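Local coordinates for protein beta-glucuronidase (uncultured Clostridium sp., PDB 6U7J) that hydrolyses beta-D-glucuronides, releasing the conjugated compound from glucuronic acid, and probably reactivates estrogen glucuronides in the gut, at residues R338-H341 against Y342-E346. Numbering follows the deposited sequence.
Sequences RTSH and YPYAE
Tyr-344 lays its ring flat over Thr-339, five residues back along the chain. Thr-339 CB sits 3.6 Å from the ring centroid and only 4° off the ring normal, a CH-pi contact made almost exactly over the centre of one face, while Thr-339 CA lies 3.3 Å from Tyr-344 CZ, under the phenol end of the same face. Chi1 of -67° sets Tyr-344 CG opposite its own carbonyl carbon and beside its backbone N, which carries the ring back over the turn until OH is 3.1 Å from Ser-340 N. CD2 of Tyr-342 meets the edge of this ring in its plane.

Beneath the ring the chain folds into a type II beta turn from Thr-339 to Tyr-342, closed by a nearly straight hydrogen bond of 3.2 Å from Tyr-342 N to Thr-339 O. The turn follows strand 336-338 of the TIM-barrel domain and leads toward helix 346-355, so it belongs to a beta-to-alpha connection of the barrel. Thr-339 OG1 adds a second link, reaching Tyr-342 O at 3.2 Å from above the carbonyl plane; the same hydroxyl is hydrogen-bonded to Glu-362 N, and thus ties the turn to the neighbouring strand 358-362.

Tyr-342 folds its ring back over the chain, chi1 of 41° placing CG between its backbone N and carbonyl carbon. One face receives Ser-340 O, 3.6 Å from Tyr-342 CE1 and displaced toward the rim, and CD1 packs 4.0 Å from His-341 CB. The phenol oxygen is gripped by three partners, His-307 ND1, Lys-315 NZ and Glu-308 N, which fix the far end of the buried ring, whereas the imidazole of His-341 turns away from Tyr-342 and hydrogen-bonds through ND1 to Glu-362 OE2.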
loop_
_atom_site.group_PDB
_atom_site.type_symbol
_atom_site.label_atom_id
_atom_site.label_comp_id
_atom_site.label_asym_id
_atom_site.label_seq_id
_atom_site.Cartn_x
_atom_site.Cartn_y
_atom_site.Cartn_z
ATOM N N ARG B 338 13.894 25.380 7.004
ATOM C CA ARG B 338 13.122 26.430 7.666
ATOM C C ARG B 338 12.285 25.796 8.776
ATOM O O ARG B 338 11.674 24.740 8.567
ATOM C CB ARG B 338 12.218 27.167 6.671
ATOM C CG ARG B 338 11.228 28.111 7.355
ATOM C CD ARG B 338 10.469 28.987 6.363
ATOM N NE ARG B 338 9.727 28.198 5.385
ATOM C CZ ARG B 338 8.401 28.187 5.272
ATOM N NH1 ARG B 338 7.656 28.918 6.095
ATOM N NH2 ARG B 338 7.813 27.432 4.342
ATOM N N THR B 339 12.275 26.414 9.962
ATOM C CA THR B 339 11.521 25.859 11.086
ATOM C C THR B 339 10.030 26.176 10.886
ATOM O O THR B 339 9.410 26.923 11.639
ATOM C CB THR B 339 12.025 26.377 12.427
ATOM O OG1 THR B 339 11.540 27.697 12.660
ATOM C CG2 THR B 339 13.544 26.374 12.470
ATOM N N SER B 340 9.438 25.553 9.843
ATOM C CA SER B 340 8.149 25.927 9.323
ATOM C C SER B 340 7.083 25.912 10.408
ATOM O O SER B 340 6.735 24.873 10.970
ATOM C CB SER B 340 7.723 25.069 8.106
ATOM O OG SER B 340 8.155 23.728 8.239
ATOM N N HIS B 341 6.699 27.135 10.758
ATOM C CA HIS B 341 5.495 27.667 11.357
ATOM C C HIS B 341 5.585 27.721 12.861
ATOM O O HIS B 341 4.613 28.049 13.502
ATOM C CB HIS B 341 4.224 27.007 10.859
ATOM C CG HIS B 341 4.233 26.764 9.367
ATOM N ND1 HIS B 341 4.936 27.579 8.498
ATOM C CD2 HIS B 341 3.607 25.836 8.594
ATOM C CE1 HIS B 341 4.785 27.132 7.267
ATOM N NE2 HIS B 341 3.971 26.090 7.295
ATOM N N TYR B 342 6.763 27.479 13.440
ATOM C CA TYR B 342 7.019 27.642 14.872
ATOM C C TYR B 342 8.478 27.315 15.164
ATOM O O TYR B 342 9.120 26.590 14.396
ATOM C CB TYR B 342 6.098 26.712 15.693
ATOM C CG TYR B 342 5.951 25.348 15.075
ATOM C CD1 TYR B 342 4.840 25.017 14.294
ATOM C CD2 TYR B 342 6.921 24.382 15.252
ATOM C CE1 TYR B 342 4.718 23.759 13.695
ATOM C CE2 TYR B 342 6.810 23.126 14.656
ATOM C CZ TYR B 342 5.707 22.820 13.878
ATOM O OH TYR B 342 5.613 21.574 13.305
ATOM N N PRO B 343 9.009 27.828 16.266
ATOM C CA PRO B 343 10.362 27.429 16.679
ATOM C C PRO B 343 10.436 25.945 17.026
ATOM O O PRO B 343 9.494 25.370 17.571
ATOM C CB PRO B 343 10.629 28.302 17.924
ATOM C CG PRO B 343 9.704 29.471 17.770
ATOM C CD PRO B 343 8.485 28.965 17.049
ATOM N N TYR B 344 11.570 25.334 16.716
ATOM C CA TYR B 344 11.806 23.943 17.045
ATOM C C TYR B 344 12.525 23.846 18.392
ATOM O O TYR B 344 12.942 24.851 18.976
ATOM C CB TYR B 344 12.625 23.252 15.945
ATOM C CG TYR B 344 11.910 23.104 14.598
ATOM C CD1 TYR B 344 10.570 23.472 14.449
ATOM C CD2 TYR B 344 12.583 22.594 13.479
ATOM C CE1 TYR B 344 9.913 23.337 13.228
ATOM C CE2 TYR B 344 11.941 22.461 12.243
ATOM C CZ TYR B 344 10.606 22.830 12.125
ATOM O OH TYR B 344 9.956 22.710 10.910
ATOM N N ALA B 345 12.648 22.614 18.889
ATOM C CA ALA B 345 13.388 22.361 20.110
ATOM C C ALA B 345 14.823 22.857 19.961
ATOM O O ALA B 345 15.401 22.834 18.877
ATOM C CB ALA B 345 13.368 20.868 20.440
ATOM N N GLU B 346 15.394 23.326 21.069
ATOM C CA GLU B 346 16.768 23.815 21.030
ATOM C C GLU B 346 17.745 22.723 20.641
ATOM O O GLU B 346 18.782 23.015 20.034
ATOM C CB GLU B 346 17.154 24.417 22.380
ATOM C CG GLU B 346 16.168 25.443 22.841
ATOM C CD GLU B 346 16.624 26.187 24.057
ATOM O OE1 GLU B 346 17.653 26.911 23.953
ATOM O OE2 GLU B 346 15.949 26.038 25.112
#